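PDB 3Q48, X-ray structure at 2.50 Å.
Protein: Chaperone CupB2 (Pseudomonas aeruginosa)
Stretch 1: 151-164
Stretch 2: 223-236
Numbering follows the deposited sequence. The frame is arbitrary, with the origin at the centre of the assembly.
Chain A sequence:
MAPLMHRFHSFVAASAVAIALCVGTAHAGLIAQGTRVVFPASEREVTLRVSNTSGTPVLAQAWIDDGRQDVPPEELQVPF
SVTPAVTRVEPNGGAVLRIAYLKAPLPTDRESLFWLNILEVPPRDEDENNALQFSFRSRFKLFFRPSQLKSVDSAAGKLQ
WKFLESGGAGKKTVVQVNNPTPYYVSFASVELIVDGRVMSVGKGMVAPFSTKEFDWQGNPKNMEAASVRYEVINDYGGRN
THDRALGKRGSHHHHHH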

# COMPACT_ATOMS: atom_id res chain seq x y z
N SER A 151 -3.56 16.33 -2.31
CA SER A 151 -2.21 16.68 -1.87
C SER A 151 -1.41 15.49 -1.34
O SER A 151 -0.47 15.67 -0.54
CB SER A 151 -2.28 17.78 -0.79
OG SER A 151 -3.17 18.83 -1.17
N VAL A 152 -1.73 14.29 -1.80
CA VAL A 152 -0.92 13.16 -1.38
C VAL A 152 0.57 13.42 -1.60
O VAL A 152 1.36 13.06 -0.75
CB VAL A 152 -1.35 11.80 -2.02
CG1 VAL A 152 -1.02 11.73 -3.54
CG2 VAL A 152 -0.71 10.67 -1.23
N ASP A 153 0.94 14.05 -2.72
CA ASP A 153 2.34 14.28 -3.04
C ASP A 153 3.10 15.11 -1.97
O ASP A 153 4.36 15.01 -1.89
CB ASP A 153 2.48 14.82 -4.48
CG ASP A 153 2.15 13.73 -5.55
OD1 ASP A 153 2.59 12.55 -5.35
OD2 ASP A 153 1.43 14.00 -6.56
N SER A 154 2.35 15.83 -1.12
CA SER A 154 2.97 16.67 -0.13
C SER A 154 3.08 15.99 1.23
O SER A 154 3.71 16.52 2.16
CB SER A 154 2.18 17.97 0.03
OG SER A 154 1.92 18.57 -1.23
N ALA A 155 2.49 14.81 1.35
CA ALA A 155 2.24 14.29 2.68
C ALA A 155 3.52 13.90 3.43
O ALA A 155 3.73 14.29 4.60
CB ALA A 155 1.24 13.15 2.63
N ALA A 156 4.38 13.13 2.75
CA ALA A 156 5.59 12.58 3.40
C ALA A 156 6.40 13.72 4.02
O ALA A 156 7.05 13.53 5.06
CB ALA A 156 6.43 11.83 2.40
N GLY A 157 6.34 14.89 3.39
CA GLY A 157 7.06 16.04 3.90
C GLY A 157 6.42 16.81 5.06
O GLY A 157 6.97 17.85 5.46
N LYS A 158 5.27 16.37 5.58
CA LYS A 158 4.68 17.06 6.74
C LYS A 158 4.78 16.18 7.98
O LYS A 158 4.29 16.50 9.04
CB LYS A 158 3.22 17.50 6.49
CG LYS A 158 3.06 18.34 5.24
CD LYS A 158 1.59 18.66 4.89
CE LYS A 158 1.53 19.10 3.40
NZ LYS A 158 0.31 19.87 3.00
N LEU A 159 5.39 15.03 7.83
CA LEU A 159 5.61 14.14 8.96
C LEU A 159 6.53 14.86 9.93
O LEU A 159 7.42 15.58 9.52
CB LEU A 159 6.24 12.84 8.47
CG LEU A 159 5.35 12.18 7.44
CD1 LEU A 159 6.05 10.95 6.88
CD2 LEU A 159 4.01 11.80 8.06
N GLN A 160 6.28 14.73 11.22
CA GLN A 160 7.23 15.31 12.15
C GLN A 160 7.86 14.22 12.98
O GLN A 160 7.25 13.17 13.22
CB GLN A 160 6.61 16.46 12.96
CG GLN A 160 5.22 16.23 13.53
CD GLN A 160 4.33 17.45 13.28
OE1 GLN A 160 4.74 18.36 12.53
NE2 GLN A 160 3.11 17.48 13.87
N TRP A 161 9.10 14.40 13.35
CA TRP A 161 9.80 13.27 13.95
C TRP A 161 10.30 13.62 15.34
O TRP A 161 10.56 14.76 15.63
CB TRP A 161 10.95 12.78 13.04
CG TRP A 161 10.44 12.36 11.68
CD1 TRP A 161 9.97 13.18 10.68
CD2 TRP A 161 10.32 11.02 11.19
NE1 TRP A 161 9.60 12.43 9.60
CE2 TRP A 161 9.79 11.10 9.88
CE3 TRP A 161 10.59 9.76 11.74
CZ2 TRP A 161 9.52 9.97 9.11
CZ3 TRP A 161 10.34 8.62 10.97
CH2 TRP A 161 9.81 8.74 9.66
N LYS A 162 10.42 12.62 16.19
CA LYS A 162 10.98 12.84 17.52
C LYS A 162 11.52 11.56 18.16
O LYS A 162 11.11 10.42 17.82
CB LYS A 162 9.93 13.48 18.44
CG LYS A 162 8.96 12.51 19.08
CD LYS A 162 8.23 13.16 20.24
CE LYS A 162 7.01 12.30 20.57
NZ LYS A 162 6.76 12.04 22.04
N PHE A 163 12.44 11.77 19.11
CA PHE A 163 12.93 10.70 19.97
C PHE A 163 11.94 10.40 21.08
O PHE A 163 11.23 11.30 21.58
CB PHE A 163 14.25 11.09 20.61
CG PHE A 163 15.43 11.11 19.67
CD1 PHE A 163 16.01 9.92 19.24
CD2 PHE A 163 16.01 12.33 19.27
CE1 PHE A 163 17.13 9.94 18.38
CE2 PHE A 163 17.12 12.37 18.44
CZ PHE A 163 17.68 11.16 17.98
N LEU A 164 11.88 9.12 21.43
CA LEU A 164 11.27 8.66 22.70
C LEU A 164 12.38 8.02 23.55
O LEU A 164 12.28 7.96 24.78
CB LEU A 164 10.16 7.63 22.44
CG LEU A 164 8.67 7.98 22.46
CD1 LEU A 164 8.33 9.14 21.53
CD2 LEU A 164 7.88 6.73 22.09
N MET A 223 21.53 9.74 21.61
CA MET A 223 22.24 9.50 20.33
C MET A 223 21.45 9.88 19.05
O MET A 223 20.81 9.02 18.41
CB MET A 223 22.83 8.07 20.26
CG MET A 223 24.31 8.01 20.67
SD MET A 223 25.44 8.63 19.37
CE MET A 223 26.66 9.56 20.34
N GLU A 224 21.48 11.16 18.66
CA GLU A 224 22.20 12.27 19.35
C GLU A 224 21.96 13.54 18.54
O GLU A 224 20.94 14.22 18.73
CB GLU A 224 23.72 11.99 19.52
N ALA A 225 22.91 13.84 17.65
CA ALA A 225 22.78 14.93 16.68
C ALA A 225 22.05 14.40 15.42
O ALA A 225 22.18 14.93 14.31
CB ALA A 225 24.18 15.49 16.33
N ALA A 226 21.27 13.33 15.64
CA ALA A 226 20.59 12.58 14.57
C ALA A 226 19.65 13.39 13.69
O ALA A 226 18.98 14.35 14.11
CB ALA A 226 19.88 11.38 15.15
N SER A 227 19.64 12.99 12.43
CA SER A 227 18.72 13.46 11.43
C SER A 227 17.97 12.21 11.04
O SER A 227 18.46 11.11 11.26
CB SER A 227 19.56 13.95 10.26
OG SER A 227 18.73 14.48 9.25
N VAL A 228 16.78 12.32 10.49
CA VAL A 228 16.14 11.13 9.95
C VAL A 228 16.11 11.19 8.41
O VAL A 228 15.80 12.24 7.85
CB VAL A 228 14.70 10.86 10.57
CG1 VAL A 228 13.70 11.95 10.20
CG2 VAL A 228 14.15 9.52 10.11
N ARG A 229 16.38 10.07 7.72
CA ARG A 229 16.27 10.05 6.24
C ARG A 229 15.30 8.97 5.88
O ARG A 229 15.45 7.81 6.32
CB ARG A 229 17.61 9.74 5.59
CG ARG A 229 17.55 9.49 4.07
CD ARG A 229 18.98 9.47 3.48
NE ARG A 229 19.62 10.77 3.61
CZ ARG A 229 20.85 11.06 3.19
NH1 ARG A 229 21.61 10.14 2.59
NH2 ARG A 229 21.33 12.30 3.38
N TYR A 230 14.30 9.32 5.07
CA TYR A 230 13.31 8.34 4.77
C TYR A 230 12.83 8.38 3.33
O TYR A 230 12.80 9.46 2.71
CB TYR A 230 12.14 8.45 5.76
CG TYR A 230 11.43 9.80 5.83
CD1 TYR A 230 10.37 10.07 4.99
CD2 TYR A 230 11.82 10.79 6.76
CE1 TYR A 230 9.67 11.30 5.06
CE2 TYR A 230 11.15 12.03 6.84
CZ TYR A 230 10.07 12.27 5.98
OH TYR A 230 9.37 13.46 5.99
N GLU A 231 12.44 7.21 2.81
CA GLU A 231 12.01 7.10 1.43
C GLU A 231 10.61 6.61 1.44
O GLU A 231 10.30 5.63 2.13
CB GLU A 231 12.85 6.08 0.65
CG GLU A 231 14.30 6.47 0.47
CD GLU A 231 15.10 5.56 -0.47
OE1 GLU A 231 14.50 4.71 -1.17
OE2 GLU A 231 16.33 5.71 -0.53
N VAL A 232 9.76 7.22 0.62
CA VAL A 232 8.40 6.85 0.60
C VAL A 232 7.97 6.41 -0.78
O VAL A 232 8.49 6.90 -1.76
CB VAL A 232 7.55 8.03 1.11
CG1 VAL A 232 7.95 8.35 2.58
CG2 VAL A 232 7.77 9.20 0.27
N ILE A 233 7.01 5.48 -0.86
CA ILE A 233 6.50 4.96 -2.10
C ILE A 233 5.31 5.78 -2.56
O ILE A 233 4.31 5.93 -1.84
CB ILE A 233 6.11 3.48 -1.91
CG1 ILE A 233 7.35 2.68 -1.49
CG2 ILE A 233 5.57 2.84 -3.22
CD1 ILE A 233 7.08 1.48 -0.58
N ASN A 234 5.38 6.33 -3.77
CA ASN A 234 4.30 7.12 -4.31
C ASN A 234 3.21 6.22 -4.88
O ASN A 234 3.33 5.02 -4.82
CB ASN A 234 4.84 8.15 -5.33
CG ASN A 234 5.46 7.51 -6.59
OD1 ASN A 234 5.14 6.39 -6.97
ND2 ASN A 234 6.37 8.24 -7.24
N ASP A 235 2.17 6.81 -5.48
CA ASP A 235 1.00 6.11 -6.06
C ASP A 235 1.39 5.12 -7.15
O ASP A 235 0.68 4.12 -7.34
CB ASP A 235 0.05 7.14 -6.69
CG ASP A 235 -0.87 7.84 -5.66
OD1 ASP A 235 -0.82 7.57 -4.42
OD2 ASP A 235 -1.69 8.67 -6.13
N TYR A 236 2.51 5.39 -7.83
CA TYR A 236 2.98 4.57 -8.99
C TYR A 236 4.14 3.65 -8.68
O TYR A 236 4.71 3.05 -9.58
CB TYR A 236 3.35 5.46 -10.21
CG TYR A 236 2.34 6.57 -10.43
CD1 TYR A 236 1.06 6.28 -10.94
CD2 TYR A 236 2.64 7.90 -10.09
CE1 TYR A 236 0.10 7.27 -11.14
CE2 TYR A 236 1.67 8.91 -10.27
CZ TYR A 236 0.40 8.58 -10.80
OH TYR A 236 -0.57 9.54 -11.02

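Three aromatic residues supply nearly half of the buried surface, more than any other three, and the contact follows a simple rule: strand 227-233 presents every second side chain to stretch 1. V228, Y230 and V232 point their CA-to-CB bonds toward it, while S227, R229 and E231 point away. On the other side W161 and F163 do the same, with Q160 turned away between L159 and W161.

Y230 covers the most surface and joins packing to polarity. Its ring lies among apolar neighbours, with L159 CD1 4.1 Å from Y230 CE1 and A156 CB 4.2 Å from the same CE1 atom. Its hydroxyl meets a backbone acceptor: Y230 OH donates a short hydrogen bond, 2.5 Å, to A156 O, which sits at the edge of the ring, near its plane. This is the sole hydrogen bond across the two stretches, and because it ends on a carbonyl it asks nothing of the side chain of A156. That methyl is left free to pack, with A156 CB 3.6 Å from V232 CG2 as well as against the Y230 ring.

W161 bridges two rungs of the opposing strand. V228 CG1 sits over one face of the indole, 3.7 Å from the centroid of the five-membered ring and only 16° off the normal, a well-centred CH-pi contact. The six-membered ring meets the Y230 ring obliquely, with centroids 4.7 Å apart and planes at 32°; W161 CZ2 comes within 3.4 Å of Y230 CD2.

F163 extends the apolar row to a partly exposed margin. A226 CB approaches the edge of its ring, 3.6 Å from F163 CZ, while the backbone of M223 and E224, both poorly ordered, lies obliquely nearby. At the other end, V152 CG1 stands 4.1 Å from D235 OD2, a carboxylate oxygen hydrogen-bonded elsewhere in the structure.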